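Local atomic coordinates of fimbrial subunit CupB6 (Pseudomonas aeruginosa, PDB entry 5CYL), a protein that serves as the adhesive tip subunit of the CupB chaperone-usher fimbria and probably mediates attachment during biofilm formation. Residues Gly62-Val67 / Tyr85-Asp90; Ile243-Cys248 / Ala252-Ala257; Lys261-Gln266 / Ile272-Ser277. All coordinates share one frame; numbering follows the deposited sequence.

Interaction 1 (Gly62-Val67 / Tyr85-Asp90); sequences GNWSGV and YRISVD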
loop_
_atom_site.group_PDB
_atom_site.type_symbol
_atom_site.label_atom_id
_atom_site.label_comp_id
_atom_site.label_asym_id
_atom_site.label_seq_id
_atom_site.Cartn_x
_atom_site.Cartn_y
_atom_site.Cartn_z
ATOM N N GLY A 62 20.206 -6.519 -22.410
ATOM C CA GLY A 62 18.822 -6.261 -22.001
ATOM C C GLY A 62 18.315 -4.945 -22.516
ATOM O O GLY A 62 19.072 -4.031 -22.767
ATOM N N ASN A 63 17.016 -4.852 -22.716
ATOM C CA ASN A 63 16.383 -3.544 -22.875
ATOM C C ASN A 63 14.887 -3.673 -22.654
ATOM O O ASN A 63 14.325 -4.758 -22.764
ATOM C CB ASN A 63 16.655 -2.975 -24.251
ATOM C CG ASN A 63 15.879 -3.681 -25.323
ATOM O OD1 ASN A 63 15.603 -4.869 -25.249
ATOM N ND2 ASN A 63 15.518 -2.945 -26.346
ATOM N N TRP A 64 14.244 -2.560 -22.344
ATOM C CA TRP A 64 12.800 -2.508 -22.165
ATOM C C TRP A 64 12.255 -1.919 -23.442
ATOM O O TRP A 64 12.695 -0.847 -23.891
ATOM C CB TRP A 64 12.395 -1.604 -20.994
ATOM C CG TRP A 64 12.476 -2.219 -19.653
ATOM C CD1 TRP A 64 13.505 -2.109 -18.777
ATOM C CD2 TRP A 64 11.490 -3.024 -18.997
ATOM N NE1 TRP A 64 13.235 -2.827 -17.615
ATOM C CE2 TRP A 64 11.991 -3.371 -17.727
ATOM C CE3 TRP A 64 10.232 -3.471 -19.352
ATOM C CZ2 TRP A 64 11.295 -4.179 -16.839
ATOM C CZ3 TRP A 64 9.521 -4.263 -18.434
ATOM C CH2 TRP A 64 10.066 -4.605 -17.210
ATOM N N SER A 65 11.286 -2.593 -24.039
ATOM C CA SER A 65 10.597 -2.016 -25.213
ATOM C C SER A 65 9.119 -1.861 -24.916
ATOM O O SER A 65 8.583 -2.372 -23.916
ATOM C CB SER A 65 10.798 -2.873 -26.460
ATOM O OG SER A 65 10.519 -4.220 -26.148
ATOM N N GLY A 66 8.429 -1.128 -25.780
ATOM C CA GLY A 66 6.984 -0.933 -25.621
ATOM C C GLY A 66 6.646 0.304 -24.835
ATOM O O GLY A 66 5.483 0.598 -24.574
ATOM N N VAL A 67 7.692 1.025 -24.459
ATOM C CA VAL A 67 7.599 2.367 -23.904
ATOM C C VAL A 67 8.838 3.139 -24.383
ATOM O O VAL A 67 9.933 2.613 -24.379
ATOM C CB VAL A 67 7.533 2.369 -22.366
ATOM C CG1 VAL A 67 7.609 3.790 -21.830
ATOM C CG2 VAL A 67 6.265 1.677 -21.885
ATOM N N TYR A 85 9.048 -0.304 -11.246
ATOM C CA TYR A 85 9.842 -1.532 -11.355
ATOM C C TYR A 85 11.132 -1.250 -12.106
ATOM O O TYR A 85 11.121 -0.674 -13.205
ATOM C CB TYR A 85 9.052 -2.618 -12.064
ATOM C CG TYR A 85 9.791 -3.927 -12.229
ATOM C CD1 TYR A 85 10.302 -4.612 -11.133
ATOM C CD2 TYR A 85 9.967 -4.481 -13.489
ATOM C CE1 TYR A 85 10.982 -5.807 -11.291
ATOM C CE2 TYR A 85 10.610 -5.703 -13.660
ATOM C CZ TYR A 85 11.137 -6.355 -12.554
ATOM O OH TYR A 85 11.793 -7.543 -12.694
ATOM N N ARG A 86 12.237 -1.647 -11.501
ATOM C CA ARG A 86 13.564 -1.465 -12.074
ATOM C C ARG A 86 14.296 -2.798 -11.981
ATOM O O ARG A 86 14.335 -3.418 -10.922
ATOM C CB ARG A 86 14.309 -0.403 -11.248
ATOM C CG ARG A 86 15.656 0.038 -11.755
ATOM C CD ARG A 86 16.068 1.297 -11.008
ATOM N NE ARG A 86 16.277 1.071 -9.577
ATOM C CZ ARG A 86 16.328 2.027 -8.653
ATOM N NH1 ARG A 86 16.168 3.308 -8.989
ATOM N NH2 ARG A 86 16.536 1.724 -7.370
ATOM N N ILE A 87 14.883 -3.255 -13.073
ATOM C CA ILE A 87 15.668 -4.505 -13.041
ATOM C C ILE A 87 17.092 -4.289 -13.546
ATOM O O ILE A 87 17.331 -3.665 -14.556
ATOM C CB ILE A 87 14.985 -5.642 -13.806
ATOM C CG1 ILE A 87 15.740 -6.950 -13.557
ATOM C CG2 ILE A 87 14.842 -5.315 -15.295
ATOM C CD1 ILE A 87 14.985 -8.205 -13.938
ATOM N N SER A 88 18.042 -4.789 -12.778
ATOM C CA SER A 88 19.475 -4.644 -13.113
ATOM C C SER A 88 20.211 -5.985 -13.024
ATOM O O SER A 88 19.792 -6.901 -12.328
ATOM C CB SER A 88 20.134 -3.567 -12.267
ATOM O OG SER A 88 19.555 -3.568 -10.988
ATOM N N VAL A 89 21.316 -6.081 -13.759
ATOM C CA VAL A 89 22.147 -7.306 -13.755
ATOM C C VAL A 89 23.406 -7.109 -12.935
ATOM O O VAL A 89 24.052 -6.069 -13.054
ATOM C CB VAL A 89 22.527 -7.761 -15.168
ATOM C CG1 VAL A 89 21.296 -7.822 -16.063
ATOM C CG2 VAL A 89 23.534 -6.832 -15.779
ATOM N N ASP A 90 23.725 -8.090 -12.106
ATOM C CA ASP A 90 24.964 -8.058 -11.337
ATOM C C ASP A 90 26.033 -8.611 -12.235
ATOM O O ASP A 90 26.195 -9.826 -12.358
ATOM C CB ASP A 90 24.848 -8.906 -10.072
ATOM C CG ASP A 90 23.655 -8.534 -9.235
ATOM O OD1 ASP A 90 23.403 -7.308 -9.108
ATOM O OD2 ASP A 90 22.970 -9.467 -8.723
HETATM O O HOH W 1 14.893 -1.947 -15.305
#
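Trp64, near the end of strand 56-65, meets Tyr85 and Ile87 of strand 83-90, and these three buried side chains make the whole contact. The benzo end of the indole does most of the touching: Trp64 CZ2 lies 3.6 Å from Tyr85 CE2, and CH2 of the same tryptophan approaches CD2 and CE2 of the tyrosine. The two rings meet rim to rim with their planes at 90° and their centroids 5.9 Å apart, neither lying over the face of the other. With CG trans to the backbone N (chi1 180°), Tyr85 presents the CD2-CE2 side of its ring to the indole, while its hydroxyl is hydrogen-bonded to Gln125 of strand 118-129. The CG2 methyl of Ile87 comes in obliquely, 3.8 Å from Trp64 NE1. A water accepts the indole N-H bond, 3.0 Å from Trp64 NE1, and also accepts a hydrogen bond from the backbone N-H of Ile87, bridging two segments with no direct hydrogen bond between them. The large indole suits this place because it reaches from one sheet to the other and still offers an N-H to the water. Such packing between two antiparallel sheets is characteristic of a beta-sandwich core, here in the N-terminal part of the adhesin.

Interaction 2 (Ile243-Cys248 / Ala252-Ala257); sequences ISLSEC and AKPEIA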
loop_
_atom_site.group_PDB
_atom_site.type_symbol
_atom_site.label_atom_id
_atom_site.label_comp_id
_atom_site.label_asym_id
_atom_site.label_seq_id
_atom_site.Cartn_x
_atom_site.Cartn_y
_atom_site.Cartn_z
ATOM N N ILE A 243 -11.600 7.797 21.405
ATOM C CA ILE A 243 -11.803 6.479 20.790
ATOM C C ILE A 243 -10.531 6.225 20.014
ATOM O O ILE A 243 -10.174 7.005 19.145
ATOM C CB ILE A 243 -13.025 6.414 19.877
ATOM C CG1 ILE A 243 -14.305 6.644 20.687
ATOM C CG2 ILE A 243 -13.081 5.075 19.148
ATOM C CD1 ILE A 243 -15.544 6.613 19.842
ATOM N N SER A 244 -9.825 5.159 20.359
ATOM C CA SER A 244 -8.533 4.890 19.752
ATOM C C SER A 244 -8.323 3.476 19.169
ATOM O O SER A 244 -8.952 2.514 19.568
ATOM C CB SER A 244 -7.463 5.216 20.770
ATOM O OG SER A 244 -6.191 4.994 20.208
ATOM N N LEU A 245 -7.419 3.389 18.215
ATOM C CA LEU A 245 -7.025 2.135 17.587
ATOM C C LEU A 245 -5.523 2.021 17.720
ATOM O O LEU A 245 -4.824 3.043 17.668
ATOM C CB LEU A 245 -7.391 2.119 16.102
ATOM C CG LEU A 245 -8.855 1.933 15.719
ATOM C CD1 LEU A 245 -9.041 2.229 14.243
ATOM C CD2 LEU A 245 -9.332 0.523 16.020
ATOM N N SER A 246 -4.997 0.814 17.890
ATOM C CA SER A 246 -3.524 0.682 18.003
ATOM C C SER A 246 -2.991 -0.423 17.138
ATOM O O SER A 246 -3.747 -1.204 16.567
ATOM C CB SER A 246 -3.095 0.518 19.451
ATOM O OG SER A 246 -3.895 -0.511 20.010
ATOM N N GLU A 247 -1.677 -0.441 17.009
ATOM C CA GLU A 247 -0.998 -1.382 16.117
ATOM C C GLU A 247 -1.368 -1.127 14.646
ATOM O O GLU A 247 -1.481 -2.040 13.857
ATOM C CB GLU A 247 -1.304 -2.826 16.513
ATOM C CG GLU A 247 -0.757 -3.213 17.869
ATOM C CD GLU A 247 -0.971 -4.676 18.205
ATOM O OE1 GLU A 247 -1.462 -5.447 17.347
ATOM O OE2 GLU A 247 -0.658 -5.055 19.351
ATOM N N CYS A 248 -1.527 0.136 14.315
ATOM C CA CYS A 248 -1.866 0.560 12.967
ATOM C C CYS A 248 -0.698 0.407 12.026
ATOM O O CYS A 248 0.425 0.763 12.354
ATOM C CB CYS A 248 -2.231 2.042 12.985
ATOM S SG CYS A 248 -3.816 2.354 13.792
ATOM N N ALA A 252 -2.031 3.189 7.194
ATOM C CA ALA A 252 -3.456 3.085 7.575
ATOM C C ALA A 252 -4.029 4.498 7.807
ATOM O O ALA A 252 -3.371 5.358 8.426
ATOM C CB ALA A 252 -3.636 2.195 8.804
ATOM N N LYS A 253 -5.236 4.727 7.308
ATOM C CA LYS A 253 -5.915 5.990 7.493
ATOM C C LYS A 253 -7.341 5.651 7.802
ATOM O O LYS A 253 -8.170 5.788 6.891
ATOM C CB LYS A 253 -5.818 6.861 6.233
ATOM C CG LYS A 253 -4.423 7.455 6.017
ATOM C CD LYS A 253 -4.500 8.862 5.421
ATOM C CE LYS A 253 -5.347 8.837 4.147
ATOM N NZ LYS A 253 -5.454 10.155 3.453
ATOM N N PRO A 254 -7.655 5.211 9.067
ATOM C CA PRO A 254 -9.026 4.758 9.244
ATOM C C PRO A 254 -10.034 5.853 9.505
ATOM O O PRO A 254 -9.684 6.991 9.805
ATOM C CB PRO A 254 -8.969 3.865 10.495
ATOM C CG PRO A 254 -7.613 4.046 11.071
ATOM C CD PRO A 254 -6.982 5.202 10.381
ATOM N N GLU A 255 -11.300 5.490 9.345
ATOM C CA GLU A 255 -12.406 6.420 9.567
ATOM C C GLU A 255 -13.413 5.795 10.499
ATOM O O GLU A 255 -13.481 4.578 10.620
ATOM C CB GLU A 255 -13.048 6.785 8.244
ATOM C CG GLU A 255 -12.233 7.773 7.425
ATOM C CD GLU A 255 -12.884 8.148 6.118
ATOM O OE1 GLU A 255 -13.396 7.273 5.379
ATOM O OE2 GLU A 255 -12.871 9.356 5.825
ATOM N N ILE A 256 -14.137 6.643 11.209
ATOM C CA ILE A 256 -15.120 6.156 12.178
ATOM C C ILE A 256 -16.497 6.777 11.944
ATOM O O ILE A 256 -16.586 7.981 11.661
ATOM C CB ILE A 256 -14.635 6.413 13.621
ATOM C CG1 ILE A 256 -15.573 5.736 14.636
ATOM C CG2 ILE A 256 -14.508 7.907 13.891
ATOM C CD1 ILE A 256 -15.039 5.726 16.056
ATOM N N ALA A 257 -17.543 5.966 12.067
ATOM C CA ALA A 257 -18.902 6.449 11.871
ATOM C C ALA A 257 -19.761 6.089 13.057
ATOM O O ALA A 257 -19.554 5.036 13.643
ATOM C CB ALA A 257 -19.477 5.817 10.644
#
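Ile243 begins the contact by packing against Ile256, the CG2 methyl of Ile243 lying 3.7 Å from CD1 of Ile256. CG1 of Ile256 lies opposite the backbone N (chi1 -172°), which carries CD1 across to both CG2 and CD1 of Ile243. Their CA atoms are 9.2 Å apart, a gap bridged because the CD1 arm of Ile256 reaches the methyls of Ile243; Phe342 of strand 332-343 touches both residues. Two residues on, the CD1 methyl of Leu245 points at the CG corner of the Pro254 ring, 3.9 Å away, a compact apolar partner, and Cys209 touches both side chains. After the strand ends at Leu245, the chain turns through Ser246 and Glu247 and brings Cys248 in. There the backbones draw closer, to 6.2 Å between the CA atoms of Cys248 and Ala252, and small residues suit the narrower space, with Cys248 CB 4.4 Å from Ala252 CB. No hydrogen bond links the two segments, which run nearly antiparallel, their directions 161° apart. The chemistry is therefore purely apolar: the segments cohere by burying hydrocarbon, while a disulfide ties Cys248, and so the 243-248 side of the contact, to Cys209.

Interaction 3 (Lys261-Gln266 / Ile272-Ser277); sequences KYVSAQ and ILSLKS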
loop_
_atom_site.group_PDB
_atom_site.type_symbol
_atom_site.label_atom_id
_atom_site.label_comp_id
_atom_site.label_asym_id
_atom_site.label_seq_id
_atom_site.Cartn_x
_atom_site.Cartn_y
_atom_site.Cartn_z
ATOM N N LYS A 261 -28.007 4.245 19.023
ATOM C CA LYS A 261 -28.418 2.859 19.248
ATOM C C LYS A 261 -29.909 2.738 19.256
ATOM O O LYS A 261 -30.415 1.727 18.852
ATOM C CB LYS A 261 -27.853 2.282 20.534
ATOM C CG LYS A 261 -28.527 0.982 20.978
ATOM C CD LYS A 261 -27.512 -0.033 21.486
ATOM C CE LYS A 261 -28.240 -1.239 22.074
ATOM N NZ LYS A 261 -27.530 -1.758 23.267
ATOM N N TYR A 262 -30.602 3.783 19.682
ATOM C CA TYR A 262 -32.053 3.752 19.791
ATOM C C TYR A 262 -32.851 4.305 18.614
ATOM O O TYR A 262 -34.040 4.148 18.547
ATOM C CB TYR A 262 -32.463 4.424 21.109
ATOM C CG TYR A 262 -31.699 3.829 22.281
ATOM C CD1 TYR A 262 -31.759 2.455 22.528
ATOM C CD2 TYR A 262 -30.897 4.616 23.105
ATOM C CE1 TYR A 262 -31.056 1.867 23.555
ATOM C CE2 TYR A 262 -30.185 4.038 24.149
ATOM C CZ TYR A 262 -30.280 2.661 24.366
ATOM O OH TYR A 262 -29.622 2.033 25.383
ATOM N N VAL A 263 -32.216 4.977 17.682
ATOM C CA VAL A 263 -32.915 5.543 16.526
ATOM C C VAL A 263 -32.349 5.013 15.219
ATOM O O VAL A 263 -31.148 5.124 14.986
ATOM C CB VAL A 263 -32.827 7.073 16.578
ATOM C CG1 VAL A 263 -33.051 7.686 15.214
ATOM C CG2 VAL A 263 -33.807 7.597 17.616
ATOM N N SER A 264 -33.197 4.420 14.382
ATOM C CA SER A 264 -32.771 3.909 13.062
ATOM C C SER A 264 -32.990 4.897 11.882
ATOM O O SER A 264 -32.104 5.048 11.055
ATOM C CB SER A 264 -33.431 2.574 12.778
ATOM O OG SER A 264 -34.777 2.814 12.444
ATOM N N ALA A 265 -34.138 5.560 11.838
ATOM C CA ALA A 265 -34.457 6.580 10.824
ATOM C C ALA A 265 -33.569 7.852 10.850
ATOM O O ALA A 265 -33.099 8.264 11.915
ATOM C CB ALA A 265 -35.910 6.981 10.964
ATOM N N GLN A 266 -33.376 8.501 9.691
ATOM C CA GLN A 266 -32.585 9.734 9.626
ATOM C C GLN A 266 -33.266 10.778 10.503
ATOM O O GLN A 266 -34.470 10.953 10.433
ATOM C CB GLN A 266 -32.414 10.250 8.200
ATOM C CG GLN A 266 -31.705 11.576 8.140
ATOM C CD GLN A 266 -30.203 11.484 8.453
ATOM O OE1 GLN A 266 -29.577 10.448 8.255
ATOM N NE2 GLN A 266 -29.620 12.590 8.905
ATOM N N ILE A 272 -27.957 15.644 17.687
ATOM C CA ILE A 272 -28.509 15.371 19.011
ATOM C C ILE A 272 -28.649 13.862 19.149
ATOM O O ILE A 272 -29.457 13.250 18.447
ATOM C CB ILE A 272 -29.915 16.031 19.232
ATOM C CG1 ILE A 272 -30.018 17.460 18.685
ATOM C CG2 ILE A 272 -30.279 16.037 20.707
ATOM C CD1 ILE A 272 -29.201 18.425 19.459
ATOM N N LEU A 273 -27.864 13.277 20.041
ATOM C CA LEU A 273 -28.056 11.887 20.423
ATOM C C LEU A 273 -29.237 11.745 21.399
ATOM O O LEU A 273 -29.385 12.514 22.343
ATOM C CB LEU A 273 -26.789 11.392 21.064
ATOM C CG LEU A 273 -26.666 9.916 21.393
ATOM C CD1 LEU A 273 -26.893 9.050 20.192
ATOM C CD2 LEU A 273 -25.298 9.646 21.983
ATOM N N SER A 274 -30.049 10.725 21.191
ATOM C CA SER A 274 -31.289 10.561 21.946
ATOM C C SER A 274 -31.006 9.984 23.321
ATOM O O SER A 274 -30.051 9.247 23.481
ATOM C CB SER A 274 -32.217 9.614 21.169
ATOM O OG SER A 274 -32.465 8.366 21.833
ATOM N N LEU A 275 -31.869 10.265 24.291
ATOM C CA LEU A 275 -31.797 9.576 25.595
ATOM C C LEU A 275 -32.654 8.299 25.544
ATOM O O LEU A 275 -33.662 8.280 24.834
ATOM C CB LEU A 275 -32.248 10.474 26.737
ATOM C CG LEU A 275 -31.491 11.769 27.029
ATOM C CD1 LEU A 275 -32.145 12.439 28.222
ATOM C CD2 LEU A 275 -29.986 11.611 27.272
ATOM N N LYS A 276 -32.232 7.234 26.241
ATOM C CA LYS A 276 -33.052 6.020 26.386
ATOM C C LYS A 276 -34.367 6.440 27.048
ATOM O O LYS A 276 -34.370 7.251 27.986
ATOM C CB LYS A 276 -32.348 4.953 27.222
ATOM C CG LYS A 276 -33.046 3.603 27.116
ATOM C CD LYS A 276 -32.256 2.436 27.699
ATOM C CE LYS A 276 -32.798 1.120 27.111
ATOM N NZ LYS A 276 -31.907 -0.087 27.083
ATOM N N SER A 277 -35.496 5.908 26.590
ATOM C CA SER A 277 -36.779 6.462 27.056
ATOM C C SER A 277 -37.203 5.938 28.443
ATOM O O SER A 277 -36.659 4.951 28.920
ATOM C CB SER A 277 -37.876 6.192 26.042
ATOM O OG SER A 277 -38.201 4.816 26.055
#
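The backbones of 261-266 and 272-277 come nearest at Tyr262 and Lys276, whose CA atoms are 7.0 Å apart. Across that gap the aliphatic chain of Lys276 runs obliquely over one face of the Tyr262 ring. Lys276 CG sits 4.0 Å above the Tyr262 ring plane, offset toward the rim. Extended beyond that point, the lysine follows the tyrosine outward until Lys276 CD is 3.5 Å from Tyr262 OH. The opposite face of the ring is occupied by CG of Lys261, 3.7 Å above the plane and also offset toward the rim, so the phenol is flanked on both faces by lysine chains. A long chain with a charged end suits this surface position: its methylenes pack on the ring. The two like-charged amino groups are 6.0 Å apart, Lys261 NZ to Lys276 NZ, which probably costs little at the surface. At the base of the ring, Ser274 OG lies 4.0 Å from Tyr262 CB, and Val263 CG2 makes a looser approach to Ser274 CB. Asp260 accepts hydrogen bonds from the backbone N of both Tyr262 and Ser274, tying the two segments together. The arrangement belongs to the long surface connection between strands 255-260 and 283-289 of the fimbrial, immunoglobulin-like beta-sandwich domain.

Overall arrangement
The three contacts follow one another along an elongated chain. Interaction 1 joins the four-stranded and six-stranded antiparallel sheets of the N-terminal part, whereas interactions 2 and 3 both belong to the fimbrial-protein region of the chain and involve strands, or a connection, of the mixed sheet. Centres of interactions 1 and 2 are about 40 Å apart, and those of 1 and 3 about 61 Å apart, on opposite sides of the chain's centre. Interactions 2 and 3 adjoin in sequence, their centres about 25 Å apart, with strand 255-260 running from the buried contact toward the surface one. This two-part layout is consistent with a tip adhesin that couples an N-terminal adhesive domain to a C-terminal pilin domain.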